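Local coordinates for DUF2235 domain-containing protein (Pseudomonas aeruginosa, PDB 4O5P) that is a type VI secretion phospholipase effector, probably hydrolysing phospholipids of target-cell membranes through an alpha/beta-hydrolase-type catalytic domain, at residues A[149-154]-A[173-178]; A[373-378]-A[455-460]; A[596-601]-A[717-722]. All coordinates share one frame; numbering follows the deposited sequence.

Contact 1: residues A[149-154]-A[173-178]; sequences GLVQLV and GLVEEM
Val151 of helix 139-162 packs against Leu174 and the selenomethionine Met178 of helix 168-178, the two successive helices forming a splayed alpha-alpha hairpin. The short segments run at 132° to each other and their axes come no closer than 10.1 Å, so side chains alone bridge the gap, and no hydrogen bond crosses it. Val151 divides its two methyls among its partners. CG1, anti to the backbone N (chi1 176°), meets Leu174 CD1 at 3.8 Å, whereas CG2, beside that N, touches Leu174 CB and, also at 3.8 Å, the SE atom of Met178. Leu174 thus lies obliquely across the valine and offers both its stem and one branch tip. Val175 is a looser neighbour, its CG2 standing 4.4 Å from Val151 CG2. One helical turn beyond Leu174, Met178 reaches over to the first helix, with its selenium against Val151 and its methyl against Leu150. Elsewhere, Leu150 is covered by Phe246, Leu250 and Leu253 of helix 238-254, and Met178 also touches Ala202 and Leu203 of helix 195-219, so both of these helices pack on the hairpin. The far end of the selenomethionine is turned by a bend at its last torsion (chi3 84°), which puts CE 3.9 Å from Leu150 CB and equally close to Leu150 CD1.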
loop_
_atom_site.group_PDB
_atom_site.type_symbol
_atom_site.label_atom_id
_atom_site.label_comp_id
_atom_site.label_asym_id
_atom_site.label_seq_id
_atom_site.Cartn_x
_atom_site.Cartn_y
_atom_site.Cartn_z
ATOM N N GLY A 149 1.137 11.216 -10.622
ATOM C CA GLY A 149 2.477 10.718 -10.906
ATOM C C GLY A 149 2.818 10.843 -12.373
ATOM O O GLY A 149 3.860 11.413 -12.723
ATOM N N LEU A 150 1.933 10.338 -13.236
ATOM C CA LEU A 150 2.115 10.503 -14.679
ATOM C C LEU A 150 2.302 11.977 -15.087
ATOM O O LEU A 150 3.231 12.298 -15.832
ATOM C CB LEU A 150 0.972 9.835 -15.454
ATOM C CG LEU A 150 0.983 8.304 -15.380
ATOM C CD1 LEU A 150 -0.312 7.701 -15.904
ATOM C CD2 LEU A 150 2.187 7.753 -16.152
ATOM N N VAL A 151 1.457 12.862 -14.559
ATOM C CA VAL A 151 1.555 14.295 -14.847
ATOM C C VAL A 151 2.917 14.875 -14.469
ATOM O O VAL A 151 3.462 15.712 -15.201
ATOM C CB VAL A 151 0.424 15.096 -14.155
ATOM C CG1 VAL A 151 0.597 16.602 -14.372
ATOM C CG2 VAL A 151 -0.930 14.632 -14.665
ATOM N N GLN A 152 3.482 14.421 -13.349
ATOM C CA GLN A 152 4.770 14.954 -12.891
ATOM C C GLN A 152 5.907 14.769 -13.896
ATOM O O GLN A 152 6.865 15.556 -13.910
ATOM C CB GLN A 152 5.167 14.349 -11.547
ATOM C CG GLN A 152 4.182 14.655 -10.451
ATOM C CD GLN A 152 3.682 16.081 -10.517
ATOM O OE1 GLN A 152 4.424 17.023 -10.236
ATOM N NE2 GLN A 152 2.432 16.250 -10.907
ATOM N N LEU A 153 5.794 13.731 -14.722
ATOM C CA LEU A 153 6.755 13.460 -15.779
ATOM C C LEU A 153 6.645 14.547 -16.848
ATOM O O LEU A 153 7.655 15.052 -17.385
ATOM C CB LEU A 153 6.447 12.103 -16.414
ATOM C CG LEU A 153 6.535 10.814 -15.580
ATOM C CD1 LEU A 153 6.440 9.617 -16.517
ATOM C CD2 LEU A 153 7.812 10.742 -14.757
ATOM N N VAL A 154 5.396 14.890 -17.152
ATOM C CA VAL A 154 5.105 15.945 -18.098
ATOM C C VAL A 154 5.731 17.230 -17.559
ATOM O O VAL A 154 6.403 17.947 -18.298
ATOM C CB VAL A 154 3.582 16.116 -18.323
ATOM C CG1 VAL A 154 3.288 17.428 -19.045
ATOM C CG2 VAL A 154 3.009 14.953 -19.113
ATOM N N GLY A 173 -6.643 19.694 -13.178
ATOM C CA GLY A 173 -7.501 19.406 -14.318
ATOM C C GLY A 173 -7.108 18.156 -15.088
ATOM O O GLY A 173 -7.960 17.454 -15.641
ATOM N N LEU A 174 -5.810 17.883 -15.143
ATOM C CA LEU A 174 -5.315 16.737 -15.888
ATOM C C LEU A 174 -5.730 15.483 -15.149
ATOM O O LEU A 174 -6.313 14.571 -15.741
ATOM C CB LEU A 174 -3.786 16.803 -16.028
ATOM C CG LEU A 174 -3.280 17.848 -17.019
ATOM C CD1 LEU A 174 -1.856 18.247 -16.688
ATOM C CD2 LEU A 174 -3.356 17.331 -18.440
ATOM N N VAL A 175 -5.453 15.471 -13.847
ATOM C CA VAL A 175 -5.827 14.352 -12.989
ATOM C C VAL A 175 -7.334 14.112 -13.080
ATOM O O VAL A 175 -7.761 12.973 -13.177
ATOM C CB VAL A 175 -5.403 14.588 -11.522
ATOM C CG1 VAL A 175 -5.997 13.511 -10.588
ATOM C CG2 VAL A 175 -3.885 14.620 -11.411
ATOM N N GLU A 176 -8.132 15.183 -13.076
ATOM C CA GLU A 176 -9.587 15.029 -13.212
ATOM C C GLU A 176 -10.012 14.438 -14.559
ATOM O O GLU A 176 -10.913 13.595 -14.615
ATOM C CB GLU A 176 -10.286 16.372 -13.028
ATOM C CG GLU A 176 -10.339 16.877 -11.596
ATOM C CD GLU A 176 -11.162 18.137 -11.490
ATOM O OE1 GLU A 176 -11.139 18.942 -12.450
ATOM O OE2 GLU A 176 -11.842 18.317 -10.463
ATOM N N GLU A 177 -9.384 14.911 -15.635
ATOM C CA GLU A 177 -9.641 14.415 -16.994
ATOM C C GLU A 177 -9.258 12.954 -17.194
ATOM O O GLU A 177 -9.878 12.257 -18.002
ATOM C CB GLU A 177 -8.885 15.263 -18.028
ATOM C CG GLU A 177 -9.425 16.677 -18.211
ATOM C CD GLU A 177 -8.565 17.512 -19.157
ATOM O OE1 GLU A 177 -7.939 16.927 -20.075
ATOM O OE2 GLU A 177 -8.506 18.747 -18.973
HETATM N N MSE A 178 -8.220 12.495 -16.486
HETATM C CA MSE A 178 -7.751 11.107 -16.621
HETATM C C MSE A 178 -8.571 10.109 -15.768
HETATM O O MSE A 178 -8.508 8.903 -15.996
HETATM C CB MSE A 178 -6.252 10.998 -16.276
HETATM C CG MSE A 178 -5.318 11.864 -17.138
HETATM SE SE MSE A 178 -3.678 12.460 -16.226
HETATM C CE MSE A 178 -2.593 10.863 -16.514
#

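Contact 2: residues A[373-378]-A[455-460]; sequences YAYPGV and TRFNAW
Phe457 and Trp460, one turn apart on helix 451-463, both carry CG anti to the backbone N (chi1 172° and -178°), and both rings reach Pro376 just past the end of strand 370-375. Pro376 lies over one face of the indole: its CB sits 3.5 Å from the centroid of the five-membered ring of Trp460, close to the ring normal, a CH-pi contact. Pro376 CD continues over the six-membered part, 3.5 Å from Trp460 CZ3, and is also 3.8 Å from Phe457 CE2. At the indole edge, near its plane, Ala374 O approaches Trp460 CH2 at 3.5 Å. Tyr375 meets Phe457 obliquely, CE2 to CE2 at 3.7 Å, with ring planes at 40°. The polar ends are held elsewhere: Tyr375 OH is hydrogen-bonded to His409 ND1, and Trp460 NE1 to Glu476 OE1. The Tyr375 side chain lies near, without touching, a probable Ser-His-Asp triad. A helix of the C-terminal family region thus packs its aromatics on a strand end of the catalytic, alpha/beta-hydrolase-like sheet. Strand 370-375 runs between strands 7-10 and 331-336 of that sheet; Ile405 of helix 403-416 touches both Tyr375 and Phe457, while Ile10 of strand 7-10 and Leu654 of helix 649-657 pack on Trp460.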
loop_
_atom_site.group_PDB
_atom_site.type_symbol
_atom_site.label_atom_id
_atom_site.label_comp_id
_atom_site.label_asym_id
_atom_site.label_seq_id
_atom_site.Cartn_x
_atom_site.Cartn_y
_atom_site.Cartn_z
ATOM N N TYR A 373 12.374 -10.060 -1.331
ATOM C CA TYR A 373 13.036 -10.452 -0.087
ATOM C C TYR A 373 12.056 -10.499 1.072
ATOM O O TYR A 373 11.264 -9.565 1.260
ATOM C CB TYR A 373 14.150 -9.468 0.257
ATOM C CG TYR A 373 15.383 -9.608 -0.594
ATOM C CD1 TYR A 373 16.282 -10.653 -0.387
ATOM C CD2 TYR A 373 15.662 -8.683 -1.596
ATOM C CE1 TYR A 373 17.438 -10.776 -1.171
ATOM C CE2 TYR A 373 16.797 -8.796 -2.368
ATOM C CZ TYR A 373 17.674 -9.845 -2.159
ATOM O OH TYR A 373 18.802 -9.940 -2.938
ATOM N N ALA A 374 12.114 -11.585 1.846
ATOM C CA ALA A 374 11.287 -11.728 3.048
ATOM C C ALA A 374 11.963 -11.031 4.231
ATOM O O ALA A 374 13.147 -11.270 4.490
ATOM C CB ALA A 374 11.065 -13.186 3.370
ATOM N N TYR A 375 11.199 -10.189 4.935
ATOM C CA TYR A 375 11.663 -9.380 6.078
ATOM C C TYR A 375 10.787 -9.595 7.328
ATOM O O TYR A 375 9.590 -9.856 7.225
ATOM C CB TYR A 375 11.668 -7.874 5.726
ATOM C CG TYR A 375 12.997 -7.387 5.181
ATOM C CD1 TYR A 375 13.381 -7.660 3.871
ATOM C CD2 TYR A 375 13.875 -6.666 5.981
ATOM C CE1 TYR A 375 14.618 -7.222 3.369
ATOM C CE2 TYR A 375 15.105 -6.247 5.499
ATOM C CZ TYR A 375 15.465 -6.525 4.197
ATOM O OH TYR A 375 16.686 -6.092 3.727
ATOM N N PRO A 376 11.384 -9.458 8.523
ATOM C CA PRO A 376 10.642 -9.653 9.771
ATOM C C PRO A 376 9.835 -8.416 10.102
ATOM O O PRO A 376 10.168 -7.330 9.613
ATOM C CB PRO A 376 11.763 -9.831 10.803
ATOM C CG PRO A 376 12.841 -8.964 10.284
ATOM C CD PRO A 376 12.798 -9.141 8.775
ATOM N N GLY A 377 8.798 -8.577 10.924
ATOM C CA GLY A 377 7.954 -7.470 11.335
ATOM C C GLY A 377 6.638 -7.404 10.594
ATOM O O GLY A 377 6.371 -8.185 9.682
ATOM N N VAL A 378 5.786 -6.476 10.999
ATOM C CA VAL A 378 4.512 -6.311 10.341
ATOM C C VAL A 378 4.651 -5.199 9.297
ATOM O O VAL A 378 5.774 -4.830 8.962
ATOM C CB VAL A 378 3.398 -6.052 11.343
ATOM C CG1 VAL A 378 3.305 -7.267 12.302
ATOM C CG2 VAL A 378 3.672 -4.787 12.124
ATOM N N THR A 455 22.224 -6.648 15.166
ATOM C CA THR A 455 22.443 -7.955 15.767
ATOM C C THR A 455 21.143 -8.760 15.867
ATOM O O THR A 455 21.098 -9.946 15.521
ATOM C CB THR A 455 23.023 -7.783 17.165
ATOM O OG1 THR A 455 24.388 -7.342 17.062
ATOM C CG2 THR A 455 22.981 -9.088 17.918
ATOM N N ARG A 456 20.093 -8.103 16.344
ATOM C CA ARG A 456 18.787 -8.742 16.484
ATOM C C ARG A 456 18.179 -9.134 15.135
ATOM O O ARG A 456 17.647 -10.256 14.936
ATOM C CB ARG A 456 17.860 -7.787 17.256
ATOM C CG ARG A 456 18.303 -7.594 18.730
ATOM C CD ARG A 456 17.534 -6.469 19.412
ATOM N NE ARG A 456 17.924 -6.287 20.809
ATOM C CZ ARG A 456 17.230 -5.573 21.696
ATOM N NH1 ARG A 456 16.109 -4.976 21.335
ATOM N NH2 ARG A 456 17.665 -5.450 22.945
ATOM N N PHE A 457 18.262 -8.201 14.194
ATOM C CA PHE A 457 17.827 -8.499 12.846
ATOM C C PHE A 457 18.578 -9.720 12.337
ATOM O O PHE A 457 17.984 -10.670 11.853
ATOM C CB PHE A 457 18.073 -7.309 11.910
ATOM C CG PHE A 457 17.819 -7.635 10.477
ATOM C CD1 PHE A 457 18.828 -8.173 9.682
ATOM C CD2 PHE A 457 16.562 -7.442 9.930
ATOM C CE1 PHE A 457 18.585 -8.500 8.362
ATOM C CE2 PHE A 457 16.311 -7.757 8.605
ATOM C CZ PHE A 457 17.325 -8.287 7.819
ATOM N N ASN A 458 19.898 -9.701 12.433
ATOM C CA ASN A 458 20.674 -10.834 11.951
ATOM C C ASN A 458 20.349 -12.160 12.653
ATOM O O ASN A 458 20.490 -13.220 12.059
ATOM C CB ASN A 458 22.168 -10.510 11.993
ATOM C CG ASN A 458 22.554 -9.437 10.979
ATOM O OD1 ASN A 458 21.932 -9.316 9.921
ATOM N ND2 ASN A 458 23.584 -8.649 11.302
ATOM N N ALA A 459 19.892 -12.117 13.903
ATOM C CA ALA A 459 19.475 -13.372 14.543
ATOM C C ALA A 459 18.238 -13.909 13.827
ATOM O O ALA A 459 18.133 -15.118 13.501
ATOM C CB ALA A 459 19.199 -13.162 16.021
ATOM N N TRP A 460 17.297 -13.004 13.567
ATOM C CA TRP A 460 16.162 -13.396 12.746
ATOM C C TRP A 460 16.610 -13.929 11.381
ATOM O O TRP A 460 16.189 -14.999 10.944
ATOM C CB TRP A 460 15.185 -12.237 12.562
ATOM C CG TRP A 460 14.007 -12.667 11.764
ATOM C CD1 TRP A 460 12.870 -13.263 12.233
ATOM C CD2 TRP A 460 13.871 -12.603 10.347
ATOM N NE1 TRP A 460 12.019 -13.541 11.193
ATOM C CE2 TRP A 460 12.612 -13.144 10.017
ATOM C CE3 TRP A 460 14.683 -12.112 9.316
ATOM C CZ2 TRP A 460 12.141 -13.221 8.704
ATOM C CZ3 TRP A 460 14.229 -12.204 8.005
ATOM C CH2 TRP A 460 12.963 -12.744 7.714
#

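Contact 3: residues A[596-601]-A[717-722]; sequences GMTVGG and GLSVKR
Strands 596-604 and 715-723 pair antiparallel, with hydrogen-bonded pairs Met597-Arg722, Val599-Val720 and Gly601-Leu718 alternating with the non-hydrogen-bonded pairs Thr598-Lys721 and Gly600-Ser719. Six backbone bonds join them, among them Val720 N to Val599 O at 2.8 Å, with an N-H...O angle of 168°, and Gly601 N to Leu718 O at 3.0 Å. The non-hydrogen-bonded positions add weaker contacts, the Thr598 CA-H pointing to Val720 O at 3.4 Å. On the face bearing Thr598 and Lys721, the lysine chain bends at its last two torsions; the final one (chi4 66°) places NZ 2.8 Å from Thr598 OG1, to which it donates a hydrogen bond. The methyl branch of the threonine points instead to the serine diagonally across on the partner strand, CG2 lying 3.5 Å from Ser719 OG. The other face carries Met597, Val599, Leu718, Val720 and Arg722. Here Val599 CG2 packs on Val720 CB at 3.8 Å, while the side chains of selenomethionine Met597 and Arg722 run side by side, pointing the same way. The approach of Met597 CE to the guanidinium is too tight to be taken literally. Val720 and Arg722 reach Leu613 and Ile614 of strand 609-614, and 715-723 is the middle strand of a three-stranded antiparallel sheet, between 596-604 and 749-753. The two faces differ in chemistry: the lysine-threonine hydrogen bond lies on the more exposed one, whereas on the other Arg722 NH2 forms a salt bridge with Glu619 that probably offsets its charge, although the buried Arg722 NE has no partner in the model.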
loop_
_atom_site.group_PDB
_atom_site.type_symbol
_atom_site.label_atom_id
_atom_site.label_comp_id
_atom_site.label_asym_id
_atom_site.label_seq_id
_atom_site.Cartn_x
_atom_site.Cartn_y
_atom_site.Cartn_z
ATOM N N GLY A 596 -23.272 -23.879 12.286
ATOM C CA GLY A 596 -23.219 -22.727 11.417
ATOM C C GLY A 596 -23.064 -21.442 12.201
ATOM O O GLY A 596 -23.232 -21.408 13.424
HETATM N N MSE A 597 -22.731 -20.378 11.484
HETATM C CA MSE A 597 -22.630 -19.060 12.072
HETATM C C MSE A 597 -23.236 -18.097 11.067
HETATM O O MSE A 597 -23.286 -18.399 9.874
HETATM C CB MSE A 597 -21.165 -18.702 12.356
HETATM C CG MSE A 597 -20.298 -18.728 11.134
HETATM SE SE MSE A 597 -18.461 -18.160 11.514
HETATM C CE MSE A 597 -17.791 -18.923 9.948
ATOM N N THR A 598 -23.724 -16.958 11.547
ATOM C CA THR A 598 -24.265 -15.932 10.672
ATOM C C THR A 598 -23.440 -14.662 10.845
ATOM O O THR A 598 -23.251 -14.176 11.960
ATOM C CB THR A 598 -25.748 -15.637 10.984
ATOM O OG1 THR A 598 -26.540 -16.798 10.698
ATOM C CG2 THR A 598 -26.254 -14.473 10.155
ATOM N N VAL A 599 -22.926 -14.129 9.745
ATOM C CA VAL A 599 -22.119 -12.922 9.832
ATOM C C VAL A 599 -22.756 -11.882 8.923
ATOM O O VAL A 599 -23.353 -12.234 7.918
ATOM C CB VAL A 599 -20.646 -13.199 9.447
ATOM C CG1 VAL A 599 -20.071 -14.276 10.345
ATOM C CG2 VAL A 599 -20.535 -13.630 7.990
ATOM N N GLY A 600 -22.658 -10.607 9.279
ATOM C CA GLY A 600 -23.306 -9.578 8.484
ATOM C C GLY A 600 -22.373 -8.427 8.185
ATOM O O GLY A 600 -21.346 -8.287 8.843
ATOM N N GLY A 601 -22.739 -7.609 7.202
ATOM C CA GLY A 601 -21.930 -6.458 6.857
ATOM C C GLY A 601 -22.540 -5.633 5.739
ATOM O O GLY A 601 -23.320 -6.136 4.939
ATOM N N GLY A 717 -26.529 -4.187 2.097
ATOM C CA GLY A 717 -26.467 -4.979 3.315
ATOM C C GLY A 717 -26.469 -6.472 3.017
ATOM O O GLY A 717 -27.183 -6.943 2.130
ATOM N N LEU A 718 -25.656 -7.217 3.755
ATOM C CA LEU A 718 -25.549 -8.655 3.579
ATOM C C LEU A 718 -25.666 -9.372 4.903
ATOM O O LEU A 718 -25.098 -8.939 5.917
ATOM C CB LEU A 718 -24.210 -9.051 2.955
ATOM C CG LEU A 718 -24.009 -8.805 1.461
ATOM C CD1 LEU A 718 -22.769 -9.541 0.936
ATOM C CD2 LEU A 718 -25.245 -9.239 0.709
ATOM N N SER A 719 -26.414 -10.468 4.871
ATOM C CA SER A 719 -26.361 -11.489 5.910
ATOM C C SER A 719 -25.879 -12.795 5.271
ATOM O O SER A 719 -26.484 -13.286 4.315
ATOM C CB SER A 719 -27.739 -11.689 6.554
ATOM O OG SER A 719 -27.699 -12.783 7.459
ATOM N N VAL A 720 -24.785 -13.341 5.791
ATOM C CA VAL A 720 -24.132 -14.522 5.221
ATOM C C VAL A 720 -24.173 -15.681 6.210
ATOM O O VAL A 720 -23.708 -15.549 7.340
ATOM C CB VAL A 720 -22.645 -14.254 4.894
ATOM C CG1 VAL A 720 -22.003 -15.501 4.350
ATOM C CG2 VAL A 720 -22.499 -13.102 3.900
ATOM N N LYS A 721 -24.743 -16.808 5.793
ATOM C CA LYS A 721 -24.727 -18.000 6.631
ATOM C C LYS A 721 -23.686 -18.973 6.095
ATOM O O LYS A 721 -23.690 -19.327 4.912
ATOM C CB LYS A 721 -26.117 -18.654 6.720
ATOM C CG LYS A 721 -27.248 -17.667 7.059
ATOM C CD LYS A 721 -28.601 -18.376 7.201
ATOM C CE LYS A 721 -28.803 -18.936 8.609
ATOM N NZ LYS A 721 -28.908 -17.837 9.641
ATOM N N ARG A 722 -22.770 -19.382 6.967
ATOM C CA ARG A 722 -21.734 -20.324 6.573
ATOM C C ARG A 722 -21.370 -21.224 7.749
ATOM O O ARG A 722 -21.867 -21.026 8.855
ATOM C CB ARG A 722 -20.499 -19.604 5.979
ATOM C CG ARG A 722 -19.717 -18.646 6.890
ATOM C CD ARG A 722 -18.393 -18.149 6.187
ATOM N NE ARG A 722 -17.389 -17.858 7.200
ATOM C CZ ARG A 722 -16.106 -18.215 7.188
ATOM N NH1 ARG A 722 -15.543 -18.837 6.162
ATOM N NH2 ARG A 722 -15.368 -17.902 8.236
#

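How the contacts relate
The three contacts follow one another along the chain, share no helix or strand and do not touch; their centres lie about 39 to 42 Å apart. Contacts 1 and 2 are buried and sit on opposite sides of the chain's centre. Both lack hydrogen bonds between their segments, but contact 1 joins neighbouring helices through aliphatic groups and selenium, whereas contact 2 brings a distant helix onto a strand end through aromatic rings and a proline. Contact 3, farthest from the centre and only partly buried, relies on backbone hydrogen bonding. Segment 455-460 and both strands of contact 3 belong to the C-terminal family region; segment 373-378 belongs to the catalytic one.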